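Long-range contacts in oxalate biosynthetic component 1 (Burkholderia thailandensis, PDB 5IKY), which catalyses oxalate production in quorum sensing-dependent oxalogenesis, acting as a bifunctional enzyme that combines serine hydrolase and lyase activities: residues Leu134-Thr142 and Trp192-Tyr201; Ile472-Phe483 and Lys493-Leu504. All coordinates share one frame; numbering follows the deposited sequence.

Interaction 1: Leu134-Thr142 and Trp192-Tyr201; sequences LQLTTFGWT and WQPGKARSPY
The edge of the Phe139 ring is turned onto a backbone carbonyl: CE1 lies 3.2 Å from Gln193 O, close to the ring plane, in the manner of a C-H...O contact. Trp192 NE1 also sits at this edge, and the Phe139 and Trp192 side chains cross at about a right angle. One face of Phe139 is taken by OE1 of Gln135, offset toward the rim. The same Gln135 amide makes the single direct hydrogen bond between the segments, from NE2 to Pro194 O (3.0 Å). This donor lies in the carbonyl plane on a lone pair, but the bond is bent, at 135°, and the acceptor is tilted from the amide plane. A fold in the Gln135 chain at chi2 (-66°) brings NE2 there.

Deeper in, the methyl CG2 of Thr138 rests 3.8 Å from both Gly195 O and Arg198 O, the ends of a type II turn. With chi1 at -60°, that methyl stands anti to N. Gly195, having no side chain, lets the methyl approach. Next to it, the Pro200 ring lies against the end of the helix, with CD 3.2 Å from Thr138 O. A water links Thr137 O to Tyr201 OH and Trp141 O, though its distances to the last two are so short that its position is doubtful, while an ST turn, Tyr201 N to Ser199 OG, braces the tyrosine backbone. Gly140, at positive phi, ends helix 126-138, and Trp141 N bonds back to Leu136 O: a Schellman-capped helix end packed on a type II turn and the proline that follows.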
loop_
_atom_site.group_PDB
_atom_site.type_symbol
_atom_site.label_atom_id
_atom_site.label_comp_id
_atom_site.label_asym_id
_atom_site.label_seq_id
_atom_site.Cartn_x
_atom_site.Cartn_y
_atom_site.Cartn_z
ATOM N N LEU A 134 -13.224 0.361 28.438
ATOM C CA LEU A 134 -12.817 1.638 27.862
ATOM C C LEU A 134 -11.739 2.324 28.696
ATOM O O LEU A 134 -10.842 2.962 28.148
ATOM C CB LEU A 134 -14.022 2.566 27.698
ATOM C CG LEU A 134 -14.962 2.236 26.535
ATOM C CD1 LEU A 134 -16.040 3.296 26.388
ATOM C CD2 LEU A 134 -14.179 2.081 25.239
ATOM N N GLN A 135 -11.822 2.192 30.017
ATOM C CA GLN A 135 -10.821 2.800 30.890
ATOM C C GLN A 135 -9.465 2.119 30.763
ATOM O O GLN A 135 -8.438 2.787 30.648
ATOM C CB GLN A 135 -11.274 2.773 32.351
ATOM C CG GLN A 135 -11.868 4.084 32.833
ATOM C CD GLN A 135 -10.856 5.218 32.870
ATOM O OE1 GLN A 135 -9.648 4.998 32.778
ATOM N NE2 GLN A 135 -11.349 6.441 33.010
ATOM N N LEU A 136 -9.463 0.791 30.785
ATOM C CA LEU A 136 -8.211 0.049 30.715
ATOM C C LEU A 136 -7.551 0.210 29.348
ATOM O O LEU A 136 -6.334 0.364 29.259
ATOM C CB LEU A 136 -8.437 -1.432 31.034
ATOM C CG LEU A 136 -8.891 -1.729 32.468
ATOM C CD1 LEU A 136 -8.789 -3.209 32.786
ATOM C CD2 LEU A 136 -8.088 -0.916 33.469
ATOM N N THR A 137 -8.349 0.194 28.284
ATOM C CA THR A 137 -7.794 0.336 26.941
ATOM C C THR A 137 -7.321 1.767 26.689
ATOM O O THR A 137 -6.409 1.990 25.891
ATOM C CB THR A 137 -8.805 -0.071 25.849
ATOM O OG1 THR A 137 -10.034 0.645 26.027
ATOM C CG2 THR A 137 -9.073 -1.569 25.905
ATOM N N THR A 138 -7.939 2.730 27.369
ATOM C CA THR A 138 -7.464 4.111 27.335
ATOM C C THR A 138 -6.083 4.185 27.976
ATOM O O THR A 138 -5.227 4.956 27.546
ATOM C CB THR A 138 -8.429 5.074 28.068
ATOM O OG1 THR A 138 -9.721 5.036 27.445
ATOM C CG2 THR A 138 -7.903 6.503 28.029
ATOM N N PHE A 139 -5.870 3.356 28.995
ATOM C CA PHE A 139 -4.616 3.339 29.734
ATOM C C PHE A 139 -3.534 2.519 29.042
ATOM O O PHE A 139 -2.398 2.466 29.513
ATOM C CB PHE A 139 -4.840 2.801 31.148
ATOM C CG PHE A 139 -5.480 3.788 32.078
ATOM C CD1 PHE A 139 -5.588 5.124 31.724
ATOM C CD2 PHE A 139 -5.955 3.386 33.315
ATOM C CE1 PHE A 139 -6.174 6.038 32.581
ATOM C CE2 PHE A 139 -6.539 4.293 34.177
ATOM C CZ PHE A 139 -6.649 5.621 33.811
ATOM N N GLY A 140 -3.885 1.871 27.936
ATOM C CA GLY A 140 -2.911 1.102 27.182
ATOM C C GLY A 140 -3.078 -0.407 27.249
ATOM O O GLY A 140 -2.305 -1.142 26.631
ATOM N N TRP A 141 -4.067 -0.877 28.005
ATOM C CA TRP A 141 -4.410 -2.296 27.995
ATOM C C TRP A 141 -4.953 -2.657 26.620
ATOM O O TRP A 141 -5.526 -1.812 25.935
ATOM C CB TRP A 141 -5.443 -2.635 29.072
ATOM C CG TRP A 141 -4.944 -2.539 30.486
ATOM C CD1 TRP A 141 -4.492 -1.419 31.123
ATOM C CD2 TRP A 141 -4.879 -3.600 31.448
ATOM N NE1 TRP A 141 -4.136 -1.721 32.415
ATOM C CE2 TRP A 141 -4.364 -3.053 32.640
ATOM C CE3 TRP A 141 -5.199 -4.962 31.414
ATOM C CZ2 TRP A 141 -4.163 -3.820 33.788
ATOM C CZ3 TRP A 141 -4.998 -5.721 32.554
ATOM C CH2 TRP A 141 -4.485 -5.148 33.724
ATOM N N THR A 142 -4.776 -3.906 26.210
ATOM C CA THR A 142 -5.278 -4.336 24.911
ATOM C C THR A 142 -6.211 -5.534 25.030
ATOM O O THR A 142 -6.195 -6.255 26.028
ATOM C CB THR A 142 -4.129 -4.693 23.949
ATOM O OG1 THR A 142 -3.311 -5.716 24.534
ATOM C CG2 THR A 142 -3.281 -3.464 23.655
ATOM N N TRP A 192 -6.119 11.780 39.885
ATOM C CA TRP A 192 -6.357 10.690 38.953
ATOM C C TRP A 192 -6.468 11.228 37.532
ATOM O O TRP A 192 -7.020 12.306 37.320
ATOM C CB TRP A 192 -7.634 9.959 39.362
ATOM C CG TRP A 192 -8.200 9.012 38.362
ATOM C CD1 TRP A 192 -7.520 8.112 37.596
ATOM C CD2 TRP A 192 -9.579 8.870 38.021
ATOM N NE1 TRP A 192 -8.396 7.409 36.802
ATOM C CE2 TRP A 192 -9.668 7.858 37.044
ATOM C CE3 TRP A 192 -10.751 9.499 38.449
ATOM C CZ2 TRP A 192 -10.882 7.460 36.487
ATOM C CZ3 TRP A 192 -11.954 9.103 37.898
ATOM C CH2 TRP A 192 -12.011 8.094 36.927
ATOM N N GLN A 193 -5.934 10.487 36.567
ATOM C CA GLN A 193 -6.059 10.853 35.158
ATOM C C GLN A 193 -7.017 9.902 34.442
ATOM O O GLN A 193 -6.628 8.806 34.040
ATOM C CB GLN A 193 -4.685 10.854 34.477
ATOM C CG GLN A 193 -4.713 11.006 32.954
ATOM C CD GLN A 193 -5.374 12.291 32.492
ATOM O OE1 GLN A 193 -6.590 12.345 32.308
ATOM N NE2 GLN A 193 -4.572 13.335 32.294
ATOM N N PRO A 194 -8.284 10.321 34.290
ATOM C CA PRO A 194 -9.325 9.524 33.630
ATOM C C PRO A 194 -9.064 9.345 32.136
ATOM O O PRO A 194 -9.525 8.373 31.539
ATOM C CB PRO A 194 -10.602 10.345 33.859
ATOM C CG PRO A 194 -10.262 11.326 34.942
ATOM C CD PRO A 194 -8.806 11.607 34.778
ATOM N N GLY A 195 -8.331 10.280 31.540
ATOM C CA GLY A 195 -8.036 10.222 30.122
ATOM C C GLY A 195 -9.248 10.532 29.266
ATOM O O GLY A 195 -9.450 9.924 28.214
ATOM N N LYS A 196 -10.064 11.480 29.715
ATOM C CA LYS A 196 -11.243 11.881 28.960
ATOM C C LYS A 196 -10.834 12.628 27.698
ATOM O O LYS A 196 -9.977 13.515 27.742
ATOM C CB LYS A 196 -12.171 12.738 29.821
ATOM C CG LYS A 196 -12.947 11.930 30.849
ATOM C CD LYS A 196 -13.622 12.818 31.878
ATOM C CE LYS A 196 -14.381 11.982 32.895
ATOM N NZ LYS A 196 -14.841 12.789 34.058
ATOM N N ALA A 197 -11.448 12.250 26.577
ATOM C CA ALA A 197 -11.101 12.780 25.258
ATOM C C ALA A 197 -9.612 12.604 24.969
ATOM O O ALA A 197 -8.996 13.430 24.297
ATOM C CB ALA A 197 -11.498 14.245 25.146
ATOM N N ARG A 198 -9.041 11.524 25.491
ATOM C CA ARG A 198 -7.626 11.234 25.294
ATOM C C ARG A 198 -7.424 9.794 24.849
ATOM O O ARG A 198 -8.271 8.933 25.092
ATOM C CB ARG A 198 -6.837 11.508 26.575
ATOM C CG ARG A 198 -6.782 12.977 26.949
ATOM C CD ARG A 198 -6.369 13.182 28.393
ATOM N NE ARG A 198 -6.358 14.600 28.737
ATOM C CZ ARG A 198 -5.262 15.351 28.773
ATOM N NH1 ARG A 198 -4.077 14.816 28.500
ATOM N NH2 ARG A 198 -5.351 16.636 29.089
ATOM N N SER A 199 -6.300 9.544 24.187
ATOM C CA SER A 199 -5.983 8.215 23.686
ATOM C C SER A 199 -4.479 8.028 23.559
ATOM O O SER A 199 -3.764 8.959 23.189
ATOM C CB SER A 199 -6.652 7.974 22.332
ATOM O OG SER A 199 -6.209 6.754 21.758
ATOM N N PRO A 200 -3.995 6.819 23.867
ATOM C CA PRO A 200 -2.578 6.482 23.711
ATOM C C PRO A 200 -2.189 6.262 22.250
ATOM O O PRO A 200 -1.026 5.989 21.959
ATOM C CB PRO A 200 -2.442 5.185 24.508
ATOM C CG PRO A 200 -3.791 4.569 24.448
ATOM C CD PRO A 200 -4.762 5.711 24.464
ATOM N N TYR A 201 -3.153 6.384 21.343
ATOM C CA TYR A 201 -2.909 6.076 19.940
ATOM C C TYR A 201 -2.996 7.310 19.048
ATOM O O TYR A 201 -2.787 7.224 17.839
ATOM C CB TYR A 201 -3.894 5.009 19.459
ATOM C CG TYR A 201 -3.868 3.756 20.306
ATOM C CD1 TYR A 201 -2.802 2.869 20.228
ATOM C CD2 TYR A 201 -4.901 3.465 21.188
ATOM C CE1 TYR A 201 -2.766 1.725 21.001
ATOM C CE2 TYR A 201 -4.874 2.319 21.966
ATOM C CZ TYR A 201 -3.803 1.455 21.867
ATOM O OH TYR A 201 -3.767 0.315 22.635
HETATM O O HOH W 1 -5.571 -0.076 24.277
#

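Interaction 2: Ile472-Phe483 and Lys493-Leu504; sequences IRVGLEDALNVF and KACGTGDQVRWL. With MG (magnesium ion), chain B.
Gln500 spans the loop with its amide, NE2 donating to both Ala479 O (2.8 Å) and Asn481 O (2.9 Å), within a beta-alpha unit of a curled parallel sheet, consistent with a TIM barrel. Both bonds are nearly straight (169° and 166°) and lie in the amide plane of Gln500, yet each meets its carbonyl from above the carbonyl plane. Two gripped hydrogens fix the rotation of the amide.

Beside it, Ala494 N bonds to Leu480 O, and Asn481 faces Lys493 as a non-hydrogen-bonded antiparallel pair, closing the short hairpin of strands 481-483 and 491-493. Val482 points from the hairpin onto the helix, its CB against Ala494 CB and its CG2 3.8 Å from Trp503 CB. Farther along, Phe483 meets Trp503 obliquely, with the planes at 46°. Strand 471-474 packs against another side of the same helix, 497-510: CD2 of Leu504 lies against Ile472 CG2 and Val474 CG1, and Val474 CG2 touches Val501 CG2.

Thr497 OG1 takes a weak bond from Leu476 N. Asp499, paired with Arg492, also accepts from Cys495 N through OD2.

Farther from the helix, Arg473 grips Asp478 side-on, NE to OD2 and NH2 to OD1, both in the guanidinium plane. NH2 also forms a salt bridge with Glu477, whose OE2 binds the magnesium ion at 2.4 Å.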
loop_
_atom_site.group_PDB
_atom_site.type_symbol
_atom_site.label_atom_id
_atom_site.label_comp_id
_atom_site.label_asym_id
_atom_site.label_seq_id
_atom_site.Cartn_x
_atom_site.Cartn_y
_atom_site.Cartn_z
ATOM N N ILE A 472 -17.604 8.308 3.103
ATOM C CA ILE A 472 -17.758 8.188 4.547
ATOM C C ILE A 472 -16.426 8.490 5.221
ATOM O O ILE A 472 -15.381 8.003 4.786
ATOM C CB ILE A 472 -18.236 6.781 4.956
ATOM C CG1 ILE A 472 -19.564 6.443 4.278
ATOM C CG2 ILE A 472 -18.379 6.681 6.457
ATOM C CD1 ILE A 472 -20.069 5.049 4.587
ATOM N N ARG A 473 -16.460 9.299 6.275
ATOM C CA ARG A 473 -15.243 9.648 6.998
ATOM C C ARG A 473 -15.192 9.025 8.391
ATOM O O ARG A 473 -16.186 9.021 9.115
ATOM C CB ARG A 473 -15.108 11.165 7.113
ATOM C CG ARG A 473 -13.941 11.601 7.981
ATOM C CD ARG A 473 -13.771 13.095 7.941
ATOM N NE ARG A 473 -13.628 13.660 9.276
ATOM C CZ ARG A 473 -13.267 14.916 9.501
ATOM N NH1 ARG A 473 -13.035 15.719 8.475
ATOM N NH2 ARG A 473 -13.161 15.377 10.738
ATOM N N VAL A 474 -14.028 8.492 8.752
ATOM C CA VAL A 474 -13.765 8.020 10.110
ATOM C C VAL A 474 -12.380 8.485 10.562
ATOM O O VAL A 474 -11.637 9.092 9.791
ATOM C CB VAL A 474 -13.845 6.482 10.219
ATOM C CG1 VAL A 474 -15.271 6.001 10.021
ATOM C CG2 VAL A 474 -12.909 5.823 9.216
ATOM N N GLY A 475 -12.033 8.195 11.811
ATOM C CA GLY A 475 -10.730 8.568 12.334
ATOM C C GLY A 475 -10.781 9.006 13.783
ATOM O O GLY A 475 -11.858 9.250 14.330
ATOM N N LEU A 476 -9.611 9.112 14.406
ATOM C CA LEU A 476 -9.532 9.490 15.813
ATOM C C LEU A 476 -10.017 10.920 16.037
ATOM O O LEU A 476 -10.416 11.278 17.144
ATOM C CB LEU A 476 -8.104 9.329 16.334
ATOM C CG LEU A 476 -7.556 7.902 16.318
ATOM C CD1 LEU A 476 -6.258 7.816 17.106
ATOM C CD2 LEU A 476 -8.585 6.929 16.865
ATOM N N GLU A 477 -9.982 11.729 14.982
ATOM C CA GLU A 477 -10.517 13.085 15.042
ATOM C C GLU A 477 -11.981 13.090 15.467
ATOM O O GLU A 477 -12.418 13.965 16.216
ATOM C CB GLU A 477 -10.370 13.781 13.688
ATOM C CG GLU A 477 -11.121 15.102 13.589
ATOM C CD GLU A 477 -10.682 15.939 12.402
ATOM O OE1 GLU A 477 -9.785 15.492 11.657
ATOM O OE2 GLU A 477 -11.229 17.047 12.222
ATOM N N ASP A 478 -12.730 12.101 14.993
ATOM C CA ASP A 478 -14.167 12.042 15.240
ATOM C C ASP A 478 -14.511 11.167 16.440
ATOM O O ASP A 478 -15.321 11.550 17.285
ATOM C CB ASP A 478 -14.896 11.527 13.995
ATOM C CG ASP A 478 -14.611 12.364 12.760
ATOM O OD1 ASP A 478 -14.265 13.557 12.910
ATOM O OD2 ASP A 478 -14.740 11.830 11.639
ATOM N N ALA A 479 -13.895 9.990 16.511
ATOM C CA ALA A 479 -14.180 9.043 17.582
ATOM C C ALA A 479 -12.920 8.307 18.015
ATOM O O ALA A 479 -12.058 8.002 17.192
ATOM C CB ALA A 479 -15.244 8.052 17.142
ATOM N N LEU A 480 -12.823 8.015 19.307
ATOM C CA LEU A 480 -11.643 7.354 19.853
ATOM C C LEU A 480 -11.869 5.865 20.082
ATOM O O LEU A 480 -10.936 5.134 20.413
ATOM C CB LEU A 480 -11.221 8.017 21.163
ATOM C CG LEU A 480 -10.816 9.488 21.087
ATOM C CD1 LEU A 480 -10.323 9.970 22.447
ATOM C CD2 LEU A 480 -9.758 9.703 20.011
ATOM N N ASN A 481 -13.108 5.418 19.906
ATOM C CA ASN A 481 -13.438 4.012 20.102
ATOM C C ASN A 481 -13.713 3.296 18.787
ATOM O O ASN A 481 -13.847 3.927 17.738
ATOM C CB ASN A 481 -14.650 3.869 21.024
ATOM C CG ASN A 481 -14.461 4.572 22.351
ATOM O OD1 ASN A 481 -13.342 4.691 22.853
ATOM N ND2 ASN A 481 -15.560 5.040 22.931
ATOM N N VAL A 482 -13.796 1.973 18.855
ATOM C CA VAL A 482 -14.153 1.156 17.701
ATOM C C VAL A 482 -14.992 -0.031 18.173
ATOM O O VAL A 482 -14.767 -0.572 19.257
ATOM C CB VAL A 482 -12.899 0.665 16.933
ATOM C CG1 VAL A 482 -12.022 -0.212 17.820
ATOM C CG2 VAL A 482 -13.295 -0.073 15.661
ATOM N N PHE A 483 -15.976 -0.420 17.373
ATOM C CA PHE A 483 -16.829 -1.540 17.741
ATOM C C PHE A 483 -16.131 -2.868 17.470
ATOM O O PHE A 483 -15.602 -3.097 16.383
ATOM C CB PHE A 483 -18.162 -1.471 16.995
ATOM C CG PHE A 483 -19.023 -0.312 17.410
ATOM C CD1 PHE A 483 -19.608 -0.284 18.666
ATOM C CD2 PHE A 483 -19.248 0.748 16.548
ATOM C CE1 PHE A 483 -20.400 0.780 19.054
ATOM C CE2 PHE A 483 -20.039 1.814 16.930
ATOM C CZ PHE A 483 -20.615 1.830 18.183
ATOM N N LYS A 493 -11.113 0.913 22.884
ATOM C CA LYS A 493 -10.316 2.005 22.339
ATOM C C LYS A 493 -9.765 1.612 20.974
ATOM O O LYS A 493 -9.280 0.494 20.793
ATOM C CB LYS A 493 -9.169 2.368 23.284
ATOM C CG LYS A 493 -8.853 3.850 23.347
ATOM C CD LYS A 493 -9.980 4.615 24.021
ATOM C CE LYS A 493 -9.605 6.069 24.244
ATOM N NZ LYS A 493 -10.688 6.819 24.940
ATOM N N ALA A 494 -9.844 2.530 20.016
ATOM C CA ALA A 494 -9.339 2.274 18.674
ATOM C C ALA A 494 -7.816 2.354 18.656
ATOM O O ALA A 494 -7.233 3.327 19.131
ATOM C CB ALA A 494 -9.942 3.260 17.682
ATOM N N CYS A 495 -7.176 1.331 18.097
ATOM C CA CYS A 495 -5.716 1.263 18.062
ATOM C C CYS A 495 -5.136 2.120 16.941
ATOM O O CYS A 495 -4.039 1.860 16.450
ATOM C CB CYS A 495 -5.255 -0.191 17.903
ATOM S SG CYS A 495 -5.719 -1.291 19.259
ATOM N N GLY A 496 -5.874 3.149 16.548
ATOM C CA GLY A 496 -5.468 4.011 15.457
ATOM C C GLY A 496 -6.614 4.166 14.480
ATOM O O GLY A 496 -7.632 3.482 14.597
ATOM N N THR A 497 -6.453 5.065 13.516
ATOM C CA THR A 497 -7.486 5.298 12.516
ATOM C C THR A 497 -7.648 4.075 11.617
ATOM O O THR A 497 -8.765 3.730 11.219
ATOM C CB THR A 497 -7.166 6.548 11.672
ATOM O OG1 THR A 497 -7.308 7.714 12.491
ATOM C CG2 THR A 497 -8.109 6.664 10.486
ATOM N N GLY A 498 -6.534 3.410 11.322
ATOM C CA GLY A 498 -6.552 2.209 10.507
ATOM C C GLY A 498 -7.453 1.139 11.095
ATOM O O GLY A 498 -8.072 0.362 10.368
ATOM N N ASP A 499 -7.522 1.105 12.421
ATOM C CA ASP A 499 -8.413 0.198 13.127
ATOM C C ASP A 499 -9.864 0.474 12.733
ATOM O O ASP A 499 -10.631 -0.447 12.451
ATOM C CB ASP A 499 -8.234 0.348 14.639
ATOM C CG ASP A 499 -8.711 -0.865 15.412
ATOM O OD1 ASP A 499 -9.284 -1.788 14.795
ATOM O OD2 ASP A 499 -8.526 -0.881 16.648
ATOM N N GLN A 500 -10.225 1.754 12.704
ATOM C CA GLN A 500 -11.587 2.169 12.390
ATOM C C GLN A 500 -11.910 2.039 10.902
ATOM O O GLN A 500 -13.045 1.735 10.534
ATOM C CB GLN A 500 -11.815 3.608 12.852
ATOM C CG GLN A 500 -11.863 3.762 14.363
ATOM C CD GLN A 500 -11.660 5.194 14.804
ATOM O OE1 GLN A 500 -11.044 5.987 14.094
ATOM N NE2 GLN A 500 -12.178 5.536 15.979
ATOM N N VAL A 501 -10.915 2.273 10.049
ATOM C CA VAL A 501 -11.090 2.089 8.614
ATOM C C VAL A 501 -11.346 0.616 8.312
ATOM O O VAL A 501 -12.173 0.276 7.464
ATOM C CB VAL A 501 -9.863 2.579 7.820
ATOM C CG1 VAL A 501 -10.016 2.253 6.345
ATOM C CG2 VAL A 501 -9.674 4.075 8.011
ATOM N N ARG A 502 -10.640 -0.254 9.026
ATOM C CA ARG A 502 -10.820 -1.691 8.880
ATOM C C ARG A 502 -12.241 -2.092 9.257
ATOM O O ARG A 502 -12.887 -2.870 8.555
ATOM C CB ARG A 502 -9.813 -2.452 9.741
ATOM C CG ARG A 502 -9.922 -3.961 9.623
ATOM C CD ARG A 502 -8.917 -4.661 10.521
ATOM N NE ARG A 502 -8.931 -6.106 10.319
ATOM C CZ ARG A 502 -8.213 -6.736 9.394
ATOM N NH1 ARG A 502 -7.424 -6.045 8.582
ATOM N NH2 ARG A 502 -8.286 -8.055 9.278
ATOM N N TRP A 503 -12.719 -1.551 10.371
ATOM C CA TRP A 503 -14.079 -1.805 10.824
ATOM C C TRP A 503 -15.101 -1.334 9.790
ATOM O O TRP A 503 -16.050 -2.051 9.477
ATOM C CB TRP A 503 -14.330 -1.119 12.168
ATOM C CG TRP A 503 -15.780 -1.033 12.530
ATOM C CD1 TRP A 503 -16.530 -1.992 13.150
ATOM C CD2 TRP A 503 -16.660 0.071 12.288
ATOM N NE1 TRP A 503 -17.822 -1.551 13.310
ATOM C CE2 TRP A 503 -17.928 -0.289 12.788
ATOM C CE3 TRP A 503 -16.499 1.328 11.697
ATOM C CZ2 TRP A 503 -19.028 0.565 12.718
ATOM C CZ3 TRP A 503 -17.593 2.175 11.627
ATOM C CH2 TRP A 503 -18.840 1.789 12.134
ATOM N N LEU A 504 -14.896 -0.132 9.263
ATOM C CA LEU A 504 -15.797 0.436 8.265
ATOM C C LEU A 504 -15.791 -0.378 6.975
ATOM O O LEU A 504 -16.841 -0.615 6.376
ATOM C CB LEU A 504 -15.419 1.889 7.967
ATOM C CG LEU A 504 -16.244 2.608 6.897
ATOM C CD1 LEU A 504 -17.723 2.575 7.242
ATOM C CD2 LEU A 504 -15.768 4.040 6.718
HETATM MG MG MG B . -10.704 18.674 10.580
HETATM O O HOH W 2 -8.144 5.612 20.215
HETATM O O HOH W 3 -10.825 21.027 9.531
#

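Overall arrangement
Lys493 joins the two contacts, whose centres are about 15 Å apart. From the hairpin of interaction 2 its NZ approaches Thr138 OG1 and Arg198 O, both at 3.2 Å, and its backbone N approaches Thr137 OG1 at 3.3 Å; all three are weak hydrogen bonds. Tyr201 CD2 packs 3.1 Å from Ala494 O. The C-terminal end of helix 126-138 and the loop beyond strand 190-192 thus lie against the hairpin that connects strand 471-474 to helix 497-510. The magnesium ion, bound by Glu477 and His227, is reached from interaction 2 through Glu477, whereas the nearest atom of interaction 1, Ala197 O, is 14.8 Å from the ion.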